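Local coordinates for protein yeast glycogen phosphorylase (Saccharomyces cerevisiae, PDB 1YGP) that belongs to the carbohydrate phosphorylases, a family of the GT-B clan, and carries pyridoxal-5'-phosphate in a pocket of its two-domain fold, at residues A[97-102]-A[873-878]; A[454-459]-A[498-503]; A[767-772]-A[817-822]. All coordinates share one frame; numbering follows the deposited sequence.

Interaction 1: A[97-102]-A[873-878]; sequences KRVYYL and WNVEPV
Strand 98-102, an inner strand of the large mixed sheet, meets the chain's C-terminal tail where Lys97 and Val99 touch Trp873, the last residue of helix 861-873, and Val875 just beyond it. Val99 carries the apolar part. Its CG1, anti to the backbone N (chi1 -178°), sits over the centre of the six-membered ring of Trp873, 3.5 Å from CG1 to the centroid, a CH-pi contact only 4° off the ring normal. The second methyl, CG2, turns to the tail and packs against Val875 CG2 at 3.6 Å. At the outer end Lys97 stretches out fully and brings NZ to Trp873 O for a hydrogen bond of 3.0 Å, while its CB and CG lie across Val875 CG2. Asn874 follows with positive phi and turns the chain away from the helix. The indole NE1 is held by Gln364 OE1 of the adjacent strand 361-366, and Ile182 packs on both valines. A C-terminal helix and the tail after it, returning after some 770 residues to pack Trp873 and Val875 on the first domain's central sheet, are consistent with the two-domain GT-B fold of glycogen phosphorylases.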
loop_
_atom_site.group_PDB
_atom_site.type_symbol
_atom_site.label_atom_id
_atom_site.label_comp_id
_atom_site.label_asym_id
_atom_site.label_seq_id
_atom_site.Cartn_x
_atom_site.Cartn_y
_atom_site.Cartn_z
ATOM N N LYS A 97 10.694 -34.868 -1.696
ATOM C CA LYS A 97 9.642 -34.580 -2.662
ATOM C C LYS A 97 8.759 -33.522 -1.984
ATOM O O LYS A 97 8.524 -33.595 -0.768
ATOM C CB LYS A 97 8.820 -35.832 -2.951
ATOM C CG LYS A 97 7.790 -35.628 -4.037
ATOM C CD LYS A 97 7.010 -36.880 -4.333
ATOM C CE LYS A 97 6.262 -36.582 -5.613
ATOM N NZ LYS A 97 5.422 -37.688 -6.009
ATOM N N ARG A 98 8.288 -32.541 -2.737
ATOM C CA ARG A 98 7.521 -31.445 -2.197
ATOM C C ARG A 98 6.138 -31.471 -2.800
ATOM O O ARG A 98 5.905 -31.964 -3.911
ATOM C CB ARG A 98 8.161 -30.103 -2.534
ATOM C CG ARG A 98 9.539 -29.903 -1.950
ATOM C CD ARG A 98 9.952 -28.441 -2.018
ATOM N NE ARG A 98 11.390 -28.355 -1.824
ATOM C CZ ARG A 98 11.996 -27.360 -1.188
ATOM N NH1 ARG A 98 11.334 -26.333 -0.650
ATOM N NH2 ARG A 98 13.323 -27.390 -1.121
ATOM N N VAL A 99 5.221 -30.886 -2.048
ATOM C CA VAL A 99 3.818 -30.828 -2.405
ATOM C C VAL A 99 3.514 -29.373 -2.738
ATOM O O VAL A 99 3.940 -28.496 -1.987
ATOM C CB VAL A 99 2.976 -31.268 -1.220
ATOM C CG1 VAL A 99 1.518 -31.249 -1.611
ATOM C CG2 VAL A 99 3.409 -32.633 -0.766
ATOM N N TYR A 100 2.817 -29.037 -3.807
ATOM C CA TYR A 100 2.460 -27.668 -4.088
ATOM C C TYR A 100 0.949 -27.791 -4.163
ATOM O O TYR A 100 0.378 -28.687 -4.807
ATOM C CB TYR A 100 3.091 -27.228 -5.403
ATOM C CG TYR A 100 4.592 -27.016 -5.251
ATOM C CD1 TYR A 100 5.099 -25.969 -4.474
ATOM C CD2 TYR A 100 5.477 -27.864 -5.909
ATOM C CE1 TYR A 100 6.480 -25.772 -4.363
ATOM C CE2 TYR A 100 6.854 -27.677 -5.807
ATOM C CZ TYR A 100 7.355 -26.630 -5.034
ATOM O OH TYR A 100 8.730 -26.446 -4.944
ATOM N N TYR A 101 0.294 -26.950 -3.384
ATOM C CA TYR A 101 -1.136 -27.000 -3.229
ATOM C C TYR A 101 -1.646 -25.757 -3.949
ATOM O O TYR A 101 -1.480 -24.632 -3.445
ATOM C CB TYR A 101 -1.447 -26.996 -1.710
ATOM C CG TYR A 101 -2.890 -27.377 -1.428
ATOM C CD1 TYR A 101 -3.242 -28.729 -1.326
ATOM C CD2 TYR A 101 -3.873 -26.388 -1.372
ATOM C CE1 TYR A 101 -4.582 -29.093 -1.188
ATOM C CE2 TYR A 101 -5.208 -26.747 -1.236
ATOM C CZ TYR A 101 -5.554 -28.094 -1.153
ATOM O OH TYR A 101 -6.888 -28.433 -1.106
ATOM N N LEU A 102 -2.236 -25.879 -5.132
ATOM C CA LEU A 102 -2.728 -24.700 -5.812
ATOM C C LEU A 102 -4.191 -24.503 -5.484
ATOM O O LEU A 102 -5.015 -25.407 -5.657
ATOM C CB LEU A 102 -2.510 -24.867 -7.307
ATOM C CG LEU A 102 -1.179 -24.366 -7.888
ATOM C CD1 LEU A 102 0.015 -24.788 -7.040
ATOM C CD2 LEU A 102 -1.047 -24.928 -9.271
ATOM N N TRP A 873 0.293 -38.354 -2.923
ATOM C CA TRP A 873 1.533 -37.636 -3.119
ATOM C C TRP A 873 2.797 -38.464 -2.953
ATOM O O TRP A 873 3.852 -38.128 -3.489
ATOM C CB TRP A 873 1.596 -36.443 -2.159
ATOM C CG TRP A 873 0.503 -35.391 -2.343
ATOM C CD1 TRP A 873 -0.124 -35.161 -3.552
ATOM C CD2 TRP A 873 -0.022 -34.626 -1.329
ATOM N NE1 TRP A 873 -1.052 -34.278 -3.296
ATOM C CE2 TRP A 873 -1.038 -33.927 -2.002
ATOM C CE3 TRP A 873 0.211 -34.432 0.036
ATOM C CZ2 TRP A 873 -1.848 -33.028 -1.319
ATOM C CZ3 TRP A 873 -0.598 -33.528 0.712
ATOM C CH2 TRP A 873 -1.617 -32.836 0.045
ATOM N N ASN A 874 2.685 -39.520 -2.141
ATOM C CA ASN A 874 3.777 -40.408 -1.766
ATOM C C ASN A 874 4.901 -39.535 -1.255
ATOM O O ASN A 874 6.042 -39.518 -1.707
ATOM C CB ASN A 874 4.216 -41.252 -2.965
ATOM C CG ASN A 874 3.033 -42.049 -3.504
ATOM O OD1 ASN A 874 2.609 -41.883 -4.647
ATOM N ND2 ASN A 874 2.389 -42.916 -2.731
ATOM N N VAL A 875 4.505 -38.806 -0.222
ATOM C CA VAL A 875 5.358 -37.812 0.384
ATOM C C VAL A 875 5.603 -38.213 1.844
ATOM O O VAL A 875 4.718 -38.771 2.496
ATOM C CB VAL A 875 4.571 -36.490 0.117
ATOM C CG1 VAL A 875 4.196 -35.766 1.378
ATOM C CG2 VAL A 875 5.432 -35.613 -0.770
ATOM N N GLU A 876 6.806 -38.009 2.368
ATOM C CA GLU A 876 7.140 -38.288 3.759
ATOM C C GLU A 876 7.405 -36.926 4.416
ATOM O O GLU A 876 7.876 -36.001 3.735
ATOM C CB GLU A 876 8.428 -39.091 3.916
ATOM C CG GLU A 876 8.493 -40.444 3.269
ATOM C CD GLU A 876 7.450 -41.407 3.809
ATOM O OE1 GLU A 876 7.539 -41.790 4.978
ATOM O OE2 GLU A 876 6.552 -41.773 3.047
ATOM N N PRO A 877 7.164 -36.725 5.706
ATOM C CA PRO A 877 7.638 -35.569 6.448
ATOM C C PRO A 877 9.145 -35.397 6.456
ATOM O O PRO A 877 9.840 -36.408 6.538
ATOM C CB PRO A 877 7.101 -35.774 7.811
ATOM C CG PRO A 877 7.065 -37.276 7.898
ATOM C CD PRO A 877 6.455 -37.647 6.568
ATOM N N VAL A 878 9.677 -34.174 6.354
ATOM C CA VAL A 878 11.107 -33.910 6.480
ATOM C C VAL A 878 11.171 -32.899 7.619
ATOM O O VAL A 878 10.984 -31.694 7.420
ATOM C CB VAL A 878 11.690 -33.270 5.223
#

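Interaction 2: A[454-459]-A[498-503]; sequences SRISII and KDFIKF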
loop_
_atom_site.group_PDB
_atom_site.type_symbol
_atom_site.label_atom_id
_atom_site.label_comp_id
_atom_site.label_asym_id
_atom_site.label_seq_id
_atom_site.Cartn_x
_atom_site.Cartn_y
_atom_site.Cartn_z
ATOM N N SER A 454 -17.410 -38.997 -28.599
ATOM C CA SER A 454 -18.026 -37.690 -28.447
ATOM C C SER A 454 -18.193 -37.335 -26.987
ATOM O O SER A 454 -17.853 -36.224 -26.613
ATOM C CB SER A 454 -19.412 -37.622 -29.064
ATOM N N ARG A 455 -18.642 -38.252 -26.141
ATOM C CA ARG A 455 -18.908 -37.955 -24.747
ATOM C C ARG A 455 -17.682 -37.693 -23.886
ATOM O O ARG A 455 -17.681 -36.811 -23.025
ATOM C CB ARG A 455 -19.653 -39.085 -24.065
ATOM C CG ARG A 455 -21.067 -39.393 -24.518
ATOM C CD ARG A 455 -21.775 -40.267 -23.477
ATOM N NE ARG A 455 -20.983 -41.432 -23.107
ATOM C CZ ARG A 455 -20.994 -42.568 -23.803
ATOM N NH1 ARG A 455 -21.762 -42.716 -24.887
ATOM N NH2 ARG A 455 -20.149 -43.532 -23.448
ATOM N N ILE A 456 -16.630 -38.477 -24.081
ATOM C CA ILE A 456 -15.457 -38.415 -23.242
ATOM C C ILE A 456 -14.515 -37.311 -23.726
ATOM O O ILE A 456 -13.523 -37.038 -23.046
ATOM C CB ILE A 456 -14.869 -39.883 -23.274
ATOM C CG1 ILE A 456 -14.197 -40.154 -21.947
ATOM C CG2 ILE A 456 -13.869 -40.105 -24.424
ATOM C CD1 ILE A 456 -13.681 -41.594 -21.770
ATOM N N SER A 457 -14.771 -36.653 -24.859
ATOM C CA SER A 457 -13.841 -35.671 -25.390
ATOM C C SER A 457 -13.697 -34.441 -24.525
ATOM O O SER A 457 -14.643 -33.981 -23.894
ATOM C CB SER A 457 -14.267 -35.199 -26.774
ATOM O OG SER A 457 -13.376 -34.285 -27.422
ATOM N N ILE A 458 -12.481 -33.889 -24.554
ATOM C CA ILE A 458 -12.174 -32.656 -23.870
ATOM C C ILE A 458 -12.824 -31.545 -24.673
ATOM O O ILE A 458 -13.342 -30.627 -24.045
ATOM C CB ILE A 458 -10.647 -32.453 -23.781
ATOM C CG1 ILE A 458 -10.025 -33.516 -22.889
ATOM C CG2 ILE A 458 -10.338 -31.080 -23.212
ATOM C CD1 ILE A 458 -8.478 -33.493 -22.913
ATOM N N ILE A 459 -12.857 -31.517 -26.007
ATOM C CA ILE A 459 -13.540 -30.411 -26.672
ATOM C C ILE A 459 -14.976 -30.846 -26.917
ATOM O O ILE A 459 -15.218 -31.883 -27.554
ATOM C CB ILE A 459 -12.867 -30.030 -28.021
ATOM C CG1 ILE A 459 -11.657 -29.171 -27.790
ATOM C CG2 ILE A 459 -13.783 -29.153 -28.857
ATOM C CD1 ILE A 459 -10.437 -29.828 -27.136
ATOM N N LYS A 498 -18.108 -41.404 -15.257
ATOM C CA LYS A 498 -18.255 -42.818 -15.608
ATOM C C LYS A 498 -17.410 -43.305 -16.796
ATOM O O LYS A 498 -16.667 -44.288 -16.715
ATOM C CB LYS A 498 -19.719 -43.102 -15.908
ATOM N N ASP A 499 -17.413 -42.578 -17.915
ATOM C CA ASP A 499 -16.636 -42.969 -19.074
ATOM C C ASP A 499 -15.142 -42.957 -18.779
ATOM O O ASP A 499 -14.401 -43.831 -19.234
ATOM C CB ASP A 499 -16.943 -42.030 -20.214
ATOM C CG ASP A 499 -18.381 -42.021 -20.730
ATOM O OD1 ASP A 499 -19.086 -43.031 -20.637
ATOM O OD2 ASP A 499 -18.790 -40.979 -21.247
ATOM N N PHE A 500 -14.699 -42.006 -17.948
ATOM C CA PHE A 500 -13.297 -41.904 -17.574
ATOM C C PHE A 500 -12.941 -43.081 -16.691
ATOM O O PHE A 500 -11.817 -43.585 -16.786
ATOM C CB PHE A 500 -13.023 -40.598 -16.836
ATOM C CG PHE A 500 -12.980 -39.443 -17.821
ATOM C CD1 PHE A 500 -11.820 -39.200 -18.556
ATOM C CD2 PHE A 500 -14.113 -38.661 -18.049
ATOM C CE1 PHE A 500 -11.807 -38.181 -19.519
ATOM C CE2 PHE A 500 -14.082 -37.647 -19.017
ATOM C CZ PHE A 500 -12.933 -37.404 -19.755
ATOM N N ILE A 501 -13.886 -43.598 -15.887
ATOM C CA ILE A 501 -13.621 -44.782 -15.074
ATOM C C ILE A 501 -13.500 -45.940 -16.041
ATOM O O ILE A 501 -12.601 -46.747 -15.844
ATOM C CB ILE A 501 -14.730 -45.215 -14.107
ATOM C CG1 ILE A 501 -15.475 -44.073 -13.467
ATOM C CG2 ILE A 501 -14.047 -46.042 -13.042
ATOM C CD1 ILE A 501 -14.606 -43.059 -12.742
ATOM N N LYS A 502 -14.340 -46.046 -17.079
ATOM C CA LYS A 502 -14.259 -47.157 -18.018
ATOM C C LYS A 502 -12.892 -47.210 -18.661
ATOM O O LYS A 502 -12.242 -48.243 -18.649
ATOM C CB LYS A 502 -15.278 -47.034 -19.148
ATOM N N PHE A 503 -12.417 -46.080 -19.164
ATOM C CA PHE A 503 -11.134 -46.020 -19.830
ATOM C C PHE A 503 -9.911 -46.105 -18.914
ATOM O O PHE A 503 -8.893 -46.667 -19.327
ATOM C CB PHE A 503 -11.119 -44.729 -20.655
ATOM C CG PHE A 503 -9.806 -44.495 -21.372
ATOM C CD1 PHE A 503 -9.457 -45.289 -22.460
ATOM C CD2 PHE A 503 -8.939 -43.508 -20.906
ATOM C CE1 PHE A 503 -8.224 -45.090 -23.079
ATOM C CE2 PHE A 503 -7.710 -43.321 -21.534
ATOM C CZ PHE A 503 -7.347 -44.109 -22.620
#
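Arg455 and Asp499 join helix 451-456 to the first turn of helix 498-504 through a two-pronged salt bridge, and Ile456 packs beneath it. The guanidinium approaches side-on, giving one nitrogen to each carboxylate oxygen: NE to OD2 of Asp499 at 2.9 Å and NH2 to OD1 of Asp499 at 3.0 Å. Both oxygens lie near the guanidinium plane, but the two flat groups are turned 50° apart, which makes the grip uneven. OD2 is met on its syn side, whereas OD1 receives NH2 from above the carboxylate plane. A bend of the arginine chain at chi3 (-51°) places NE beside the acid. Arg455 is exposed and Asp499 partly so, so this charge pair lies at the outer margin of the contact.

Below the salt bridge the side-chain contacts are apolar. Ile456 CG1 stands over one face of the Phe500 ring, 3.8 Å from its centroid and offset toward the rim, in a CH-pi contact. CD1 of Ile456 reaches the Asp499 backbone, 3.5 Å from Asp499 O, an oxygen that already accepts the helical bond from Phe503 N. Ser457 OG donates to Ile459 O at 3.0 Å and also bonds Asn435 ND2, while Asn435 OD1 takes the N-H of Ile458; one asparagine of helix 425-445 thus serves two polar groups. Arg469 NH2 bonds Ser454 O, with a weaker bond to Ser457 O. Phe438 and Leu439 of helix 425-445 pack on Ile456, and Phe472 meets the Phe500 ring. Helix 498-504 in turn rests on edge strand 509-511 through Phe500 and Ile501, making this helix-helix packing at the edge of the mixed sheet, with a bidentate arginine-aspartate salt bridge on its solvent side and a CH-pi contact below.

Interaction 3: A[767-772]-A[817-822]; sequences EELRYN and YYLVSD
The guanidinium of Arg770 lies flat on one face of the Tyr817 ring, with centres 3.7 Å apart and planes inclined by 19°, a stacked cation-pi pair offset toward the rim. NE sits nearest CE1 of Tyr817, and NH2 approaches the phenol carbon CZ of Tyr817 at 3.4 Å. At the edge of the same ring, in its plane, comes CZ of Tyr818, whose own ring has Tyr817 CD2 over one face. Bends at chi2 (112°) and chi3 bring CD and NE over to the tyrosine; NH1 comes close to Tyr817 O, but the bond is weak and its shortness makes it doubtful. Beside the stack, Arg770 CD rests on Leu819 CD1. Leu819, at the N-cap position of helix 820-840, sends its other methyl, CD2, to Leu769 CD1 at 3.7 Å. Leu769 and Asp822 run antiparallel alongside one another, with CD1 of Leu769 against CG of Asp822. Tyr818 O is bonded by Arg614 NH1 and Thr716 OG1, which ties the turn to the rest of the domain. Helix 763-775 is thus joined to the turn before helix 820-840 by a partly exposed cation lying on an exposed ring; the aromatic face probably helps to stabilise the arginine's charge.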
loop_
_atom_site.group_PDB
_atom_site.type_symbol
_atom_site.label_atom_id
_atom_site.label_comp_id
_atom_site.label_asym_id
_atom_site.label_seq_id
_atom_site.Cartn_x
_atom_site.Cartn_y
_atom_site.Cartn_z
ATOM N N GLU A 767 -35.746 -37.208 -7.529
ATOM C CA GLU A 767 -36.139 -37.082 -8.936
ATOM C C GLU A 767 -37.606 -37.413 -9.187
ATOM O O GLU A 767 -38.240 -36.809 -10.057
ATOM C CB GLU A 767 -35.309 -37.997 -9.833
ATOM N N GLU A 768 -38.177 -38.341 -8.415
ATOM C CA GLU A 768 -39.584 -38.652 -8.584
ATOM C C GLU A 768 -40.466 -37.570 -7.967
ATOM O O GLU A 768 -41.463 -37.165 -8.569
ATOM C CB GLU A 768 -39.931 -39.985 -7.933
ATOM C CG GLU A 768 -41.405 -40.329 -8.186
ATOM C CD GLU A 768 -41.997 -41.458 -7.362
ATOM O OE1 GLU A 768 -41.233 -42.305 -6.888
ATOM O OE2 GLU A 768 -43.227 -41.486 -7.212
ATOM N N LEU A 769 -40.140 -37.084 -6.764
ATOM C CA LEU A 769 -40.957 -36.074 -6.114
ATOM C C LEU A 769 -40.941 -34.803 -6.933
ATOM O O LEU A 769 -41.927 -34.041 -6.946
ATOM C CB LEU A 769 -40.455 -35.685 -4.757
ATOM C CG LEU A 769 -40.390 -36.660 -3.631
ATOM C CD1 LEU A 769 -39.720 -35.969 -2.484
ATOM C CD2 LEU A 769 -41.753 -37.132 -3.240
ATOM N N ARG A 770 -39.785 -34.563 -7.568
ATOM C CA ARG A 770 -39.605 -33.423 -8.435
ATOM C C ARG A 770 -40.571 -33.676 -9.587
ATOM O O ARG A 770 -41.458 -32.838 -9.746
ATOM C CB ARG A 770 -38.151 -33.368 -8.902
ATOM C CG ARG A 770 -37.562 -31.982 -8.833
ATOM C CD ARG A 770 -36.484 -31.872 -7.760
ATOM N NE ARG A 770 -35.112 -31.922 -8.257
ATOM C CZ ARG A 770 -34.075 -31.400 -7.576
ATOM N NH1 ARG A 770 -34.211 -30.795 -6.411
ATOM N NH2 ARG A 770 -32.831 -31.501 -8.026
ATOM N N TYR A 771 -40.545 -34.816 -10.316
ATOM C CA TYR A 771 -41.468 -35.100 -11.431
ATOM C C TYR A 771 -42.945 -34.920 -11.080
ATOM O O TYR A 771 -43.681 -34.189 -11.750
ATOM C CB TYR A 771 -41.255 -36.539 -11.945
ATOM C CG TYR A 771 -42.332 -37.031 -12.912
ATOM C CD1 TYR A 771 -42.246 -36.733 -14.281
ATOM C CD2 TYR A 771 -43.430 -37.764 -12.430
ATOM C CE1 TYR A 771 -43.249 -37.161 -15.163
ATOM C CE2 TYR A 771 -44.431 -38.189 -13.305
ATOM C CZ TYR A 771 -44.332 -37.883 -14.661
ATOM O OH TYR A 771 -45.318 -38.308 -15.519
ATOM N N ASN A 772 -43.404 -35.577 -10.026
ATOM C CA ASN A 772 -44.780 -35.457 -9.589
ATOM C C ASN A 772 -45.178 -34.015 -9.339
ATOM O O ASN A 772 -46.349 -33.654 -9.466
ATOM C CB ASN A 772 -45.018 -36.223 -8.304
ATOM C CG ASN A 772 -44.913 -37.721 -8.499
ATOM O OD1 ASN A 772 -45.217 -38.239 -9.571
ATOM N ND2 ASN A 772 -44.455 -38.490 -7.513
ATOM N N TYR A 817 -38.858 -26.977 -7.095
ATOM C CA TYR A 817 -37.657 -27.733 -7.380
ATOM C C TYR A 817 -36.785 -28.068 -6.170
ATOM O O TYR A 817 -36.012 -29.000 -6.263
ATOM C CB TYR A 817 -36.865 -26.951 -8.397
ATOM C CG TYR A 817 -35.689 -27.702 -9.010
ATOM C CD1 TYR A 817 -35.908 -28.703 -9.966
ATOM C CD2 TYR A 817 -34.385 -27.371 -8.637
ATOM C CE1 TYR A 817 -34.830 -29.368 -10.559
ATOM C CE2 TYR A 817 -33.306 -28.033 -9.224
ATOM C CZ TYR A 817 -33.530 -29.023 -10.185
ATOM O OH TYR A 817 -32.448 -29.626 -10.801
ATOM N N TYR A 818 -36.797 -27.409 -5.009
ATOM C CA TYR A 818 -35.910 -27.796 -3.915
ATOM C C TYR A 818 -36.633 -28.529 -2.808
ATOM O O TYR A 818 -36.164 -28.586 -1.662
ATOM C CB TYR A 818 -35.241 -26.570 -3.335
ATOM C CG TYR A 818 -34.408 -25.883 -4.388
ATOM C CD1 TYR A 818 -33.205 -26.449 -4.779
ATOM C CD2 TYR A 818 -34.885 -24.720 -4.993
ATOM C CE1 TYR A 818 -32.481 -25.840 -5.794
ATOM C CE2 TYR A 818 -34.158 -24.112 -6.013
ATOM C CZ TYR A 818 -32.961 -24.681 -6.396
ATOM O OH TYR A 818 -32.203 -24.070 -7.367
ATOM N N LEU A 819 -37.830 -29.038 -3.124
ATOM C CA LEU A 819 -38.620 -29.846 -2.213
ATOM C C LEU A 819 -38.921 -29.243 -0.840
ATOM O O LEU A 819 -38.949 -29.944 0.180
ATOM C CB LEU A 819 -37.930 -31.218 -2.039
ATOM C CG LEU A 819 -37.944 -32.307 -3.121
ATOM C CD1 LEU A 819 -37.433 -31.779 -4.443
ATOM C CD2 LEU A 819 -37.013 -33.451 -2.690
ATOM N N VAL A 820 -39.250 -27.953 -0.781
ATOM C CA VAL A 820 -39.627 -27.357 0.498
ATOM C C VAL A 820 -40.936 -27.974 1.013
ATOM O O VAL A 820 -41.021 -28.391 2.170
ATOM C CB VAL A 820 -39.782 -25.814 0.360
ATOM C CG1 VAL A 820 -40.370 -25.169 1.619
ATOM C CG2 VAL A 820 -38.392 -25.218 0.161
ATOM N N SER A 821 -41.945 -28.098 0.143
ATOM C CA SER A 821 -43.239 -28.647 0.507
ATOM C C SER A 821 -43.134 -30.053 1.081
ATOM O O SER A 821 -43.746 -30.390 2.106
ATOM C CB SER A 821 -44.155 -28.713 -0.708
ATOM O OG SER A 821 -43.727 -27.964 -1.854
ATOM N N ASP A 822 -42.244 -30.817 0.434
ATOM C CA ASP A 822 -42.101 -32.231 0.752
ATOM C C ASP A 822 -41.519 -32.449 2.134
ATOM O O ASP A 822 -42.019 -33.249 2.940
ATOM C CB ASP A 822 -41.218 -32.898 -0.295
ATOM C CG ASP A 822 -41.772 -32.653 -1.697
ATOM O OD1 ASP A 822 -42.701 -33.347 -2.117
ATOM O OD2 ASP A 822 -41.284 -31.744 -2.361
#

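Overall arrangement
The three contacts lie well apart and share no residues. Interaction 1 joins a strand near the start of the first domain to the C-terminal tail, and both other contacts fall within the sequence it spans, interaction 2 before interaction 3. Interactions 1 and 2 both belong to the surroundings of the nine-stranded mixed sheet: interaction 1 is on inner strand 98-102, interaction 2 near edge strand 509-511, with centres 29 Å apart. Interaction 3 joins helices that follow the six-stranded parallel sheet in sequence, its centre 31 Å from that of interaction 2 and 45 Å from that of interaction 1. Interaction 1 thus returns the chain to the first sheet after it has built the second.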